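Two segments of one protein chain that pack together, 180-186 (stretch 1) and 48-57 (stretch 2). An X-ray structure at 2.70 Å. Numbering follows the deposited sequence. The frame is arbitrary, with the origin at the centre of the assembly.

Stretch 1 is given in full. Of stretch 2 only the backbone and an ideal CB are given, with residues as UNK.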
# COMPACT_ATOMS: atom_id res chain seq x y z
N SER C 180 -58.11 -11.57 42.73
CA SER C 180 -57.42 -10.70 43.67
C SER C 180 -56.20 -10.11 42.98
O SER C 180 -55.29 -10.83 42.58
CB SER C 180 -57.00 -11.47 44.92
OG SER C 180 -58.14 -11.87 45.66
N VAL C 181 -56.21 -8.79 42.83
CA VAL C 181 -55.11 -8.09 42.18
C VAL C 181 -54.11 -7.56 43.19
O VAL C 181 -54.43 -6.69 44.00
CB VAL C 181 -55.63 -6.91 41.34
CG1 VAL C 181 -54.48 -6.23 40.64
CG2 VAL C 181 -56.64 -7.41 40.32
N TYR C 182 -52.89 -8.09 43.14
CA TYR C 182 -51.83 -7.67 44.04
C TYR C 182 -50.75 -6.94 43.25
O TYR C 182 -50.45 -7.30 42.11
CB TYR C 182 -51.21 -8.88 44.75
CG TYR C 182 -52.15 -9.57 45.70
CD1 TYR C 182 -52.47 -9.00 46.93
CD2 TYR C 182 -52.75 -10.78 45.35
CE1 TYR C 182 -53.35 -9.63 47.81
CE2 TYR C 182 -53.63 -11.42 46.22
CZ TYR C 182 -53.93 -10.84 47.44
OH TYR C 182 -54.81 -11.47 48.30
N MET C 183 -50.16 -5.92 43.86
CA MET C 183 -49.10 -5.16 43.20
C MET C 183 -48.05 -4.69 44.19
O MET C 183 -48.31 -4.56 45.39
CB MET C 183 -49.69 -3.95 42.47
CG MET C 183 -50.43 -4.28 41.19
SD MET C 183 -51.03 -2.80 40.36
CE MET C 183 -52.79 -3.11 40.32
N TRP C 184 -46.85 -4.43 43.68
CA TRP C 184 -45.74 -3.95 44.49
C TRP C 184 -44.63 -3.50 43.55
O TRP C 184 -44.72 -3.69 42.34
CB TRP C 184 -45.26 -5.05 45.44
CG TRP C 184 -44.66 -6.25 44.77
CD1 TRP C 184 -43.35 -6.47 44.49
CD2 TRP C 184 -45.37 -7.43 44.34
NE1 TRP C 184 -43.18 -7.71 43.93
CE2 TRP C 184 -44.40 -8.32 43.82
CE3 TRP C 184 -46.71 -7.81 44.35
CZ2 TRP C 184 -44.75 -9.58 43.31
CZ3 TRP C 184 -47.06 -9.06 43.84
CH2 TRP C 184 -46.07 -9.93 43.33
N LEU C 185 -43.57 -2.91 44.11
CA LEU C 185 -42.48 -2.42 43.29
C LEU C 185 -41.19 -3.23 43.42
O LEU C 185 -40.96 -3.89 44.43
CB LEU C 185 -42.21 -0.96 43.65
CG LEU C 185 -43.44 -0.04 43.66
CD1 LEU C 185 -43.05 1.34 44.17
CD2 LEU C 185 -44.04 0.05 42.27
N SER C 186 -40.38 -3.18 42.38
CA SER C 186 -39.09 -3.87 42.35
C SER C 186 -38.13 -2.97 41.57
O SER C 186 -38.57 -2.07 40.85
CB SER C 186 -39.22 -5.23 41.66
OG SER C 186 -39.64 -5.10 40.32
N UNK C 48 -59.03 -1.10 34.93
CA UNK C 48 -57.77 -0.51 34.48
C UNK C 48 -57.09 0.20 35.63
O UNK C 48 -57.74 0.65 36.57
CB UNK C 48 -58.00 0.46 33.32
N UNK C 49 -55.77 0.30 35.55
CA UNK C 49 -54.98 0.94 36.60
C UNK C 49 -53.92 1.86 36.00
O UNK C 49 -53.21 1.47 35.08
CB UNK C 49 -54.32 -0.12 37.49
N UNK C 50 -53.83 3.07 36.53
CA UNK C 50 -52.84 4.02 36.07
C UNK C 50 -51.64 3.90 37.00
O UNK C 50 -51.70 4.29 38.17
CB UNK C 50 -53.39 5.45 36.04
N UNK C 51 -50.56 3.35 36.48
CA UNK C 51 -49.35 3.15 37.26
C UNK C 51 -48.31 4.23 37.00
O UNK C 51 -48.31 4.87 35.95
CB UNK C 51 -48.75 1.77 36.96
N UNK C 52 -47.38 4.43 37.95
CA UNK C 52 -47.27 3.70 39.22
C UNK C 52 -48.03 4.29 40.40
O UNK C 52 -47.99 3.73 41.50
CB UNK C 52 -45.79 3.60 39.61
N UNK C 53 -48.73 5.40 40.19
CA UNK C 53 -49.47 6.04 41.27
C UNK C 53 -50.45 5.11 41.97
O UNK C 53 -50.63 5.21 43.18
CB UNK C 53 -50.23 7.25 40.72
N UNK C 54 -51.08 4.21 41.23
CA UNK C 54 -52.04 3.29 41.83
C UNK C 54 -51.44 2.45 42.95
O UNK C 54 -52.07 2.25 43.99
CB UNK C 54 -52.61 2.37 40.75
N UNK C 55 -50.24 1.94 42.72
CA UNK C 55 -49.58 1.11 43.72
C UNK C 55 -48.93 1.97 44.81
O UNK C 55 -48.81 1.55 45.96
CB UNK C 55 -48.53 0.22 43.06
N UNK C 56 -48.52 3.18 44.45
CA UNK C 56 -47.91 4.06 45.44
C UNK C 56 -48.99 4.53 46.43
O UNK C 56 -48.66 5.10 47.47
CB UNK C 56 -47.23 5.25 44.76
N UNK C 57 -50.26 4.31 46.11
CA UNK C 57 -51.34 4.71 47.01
C UNK C 57 -51.82 3.61 47.96
O UNK C 57 -52.44 3.90 48.98
CB UNK C 57 -52.53 5.20 46.18

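Stretch 1 is a strand whose alternate side chains, Val-181, Met-183 and Leu-185, point toward stretch 2. They offer an apolar surface with no charge, so what faces them should be largely hydrocarbon.

Position 48, with extended backbone angles, has nothing of stretch 1 within 5.5 Å of its CB; the contact leaves the choice open. It is Ser-48.

At position 49 the CB points toward stretch 1 and lies 4.4 Å from Met-183 CE, yet the CA is 10.6 Å from Val-181 CA. A gap that wide calls for a long apolar or aromatic side chain. Trp-49 fills it. Its indole presents one face to Met-183 CE, which sits 3.9 Å from the centroid of the five-membered ring and only 9° off the normal, a CH-pi contact; the sulfur lies obliquely. Val-181 CG1 lies over the same face, and Val-181 CG2 approaches Trp-49 CZ2 at 3.9 Å.

Position 50, next in the strand, is out of reach, and many residues would serve. Thr-50 is found, and its O accepts hydrogen bonds from position 54.

Position 51 points toward stretch 1 again, but its ideal CB has no neighbour there within 5.5 Å. A medium or long apolar chain could close the distance. Leu-51 does, with CD2 3.8 Å from Met-183 SD.

At position 52 phi is -90°, the CB points sideways, and the preceding peptide is cis, which strongly favours proline. Pro-52 follows, and its O accepts a hydrogen bond from the backbone N of position 56.

Position 53 has helical angles and lies out of reach of stretch 1; a small polar residue is one reasonable choice, and Ser-53 is present.

Position 54 is sideways, its CB 5.4 Å from Met-183 SD. Its backbone N bonds to Thr-50 O, so a short hydroxyl side chain could share that acceptor. Thr-54 does so, OG1 donating to Thr-50 O at 2.7 Å.

Position 55 comes closest in backbone terms, its CA 6.3 Å from Met-183 CA. With the CB 4.4 Å from Met-183 CB and 4.6 Å from Leu-185 CD2, a compact apolar group such as valine, alanine or perhaps isoleucine suits. Val-55 makes its closest side-chain contacts with CG2 4.0 Å from Met-183 CB and CG1 3.5 Å from Leu-185 CD2.

Position 56 starts sideways with no near neighbour, so a longer apolar chain could reach in, though others would be tolerated. Leu-56 brings CD2 to 3.7 Å from Leu-185 CD1.

Position 57 is out of reach, tolerating a long polar chain: Lys-57.

Stretch 2, residues 48-57: SWTLPSTVLK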
# COMPACT_ATOMS: atom_id res chain seq x y z
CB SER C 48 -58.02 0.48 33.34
OG SER C 48 -58.81 1.57 33.78
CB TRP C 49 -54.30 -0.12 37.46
CG TRP C 49 -55.26 -1.06 38.12
CD1 TRP C 49 -55.91 -0.87 39.30
CD2 TRP C 49 -55.69 -2.33 37.62
NE1 TRP C 49 -56.72 -1.95 39.57
CE2 TRP C 49 -56.61 -2.86 38.55
CE3 TRP C 49 -55.40 -3.07 36.47
CZ2 TRP C 49 -57.23 -4.10 38.38
CZ3 TRP C 49 -56.02 -4.31 36.29
CH2 TRP C 49 -56.93 -4.80 37.24
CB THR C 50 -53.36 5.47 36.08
OG1 THR C 50 -52.30 6.37 35.70
CG2 THR C 50 -53.91 5.84 37.45
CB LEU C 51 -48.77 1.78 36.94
CG LEU C 51 -49.73 0.63 37.24
CD1 LEU C 51 -49.24 -0.65 36.60
CD2 LEU C 51 -49.84 0.46 38.75
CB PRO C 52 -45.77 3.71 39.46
CG PRO C 52 -45.41 5.11 39.04
CD PRO C 52 -46.18 5.25 37.72
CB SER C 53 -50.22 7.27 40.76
OG SER C 53 -51.25 6.91 39.85
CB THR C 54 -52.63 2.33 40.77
OG1 THR C 54 -53.43 3.07 39.84
CG2 THR C 54 -53.50 1.28 41.42
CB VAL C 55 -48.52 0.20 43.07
CG1 VAL C 55 -47.44 1.04 42.42
CG2 VAL C 55 -47.91 -0.74 44.10
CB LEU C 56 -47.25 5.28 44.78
CG LEU C 56 -46.00 5.10 43.90
CD1 LEU C 56 -45.60 6.47 43.35
CD2 LEU C 56 -44.85 4.50 44.70
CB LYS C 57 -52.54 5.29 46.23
CG LYS C 57 -52.42 6.79 45.93
CD LYS C 57 -53.78 7.52 45.86
CE LYS C 57 -54.48 7.33 44.53
NZ LYS C 57 -53.82 8.07 43.41
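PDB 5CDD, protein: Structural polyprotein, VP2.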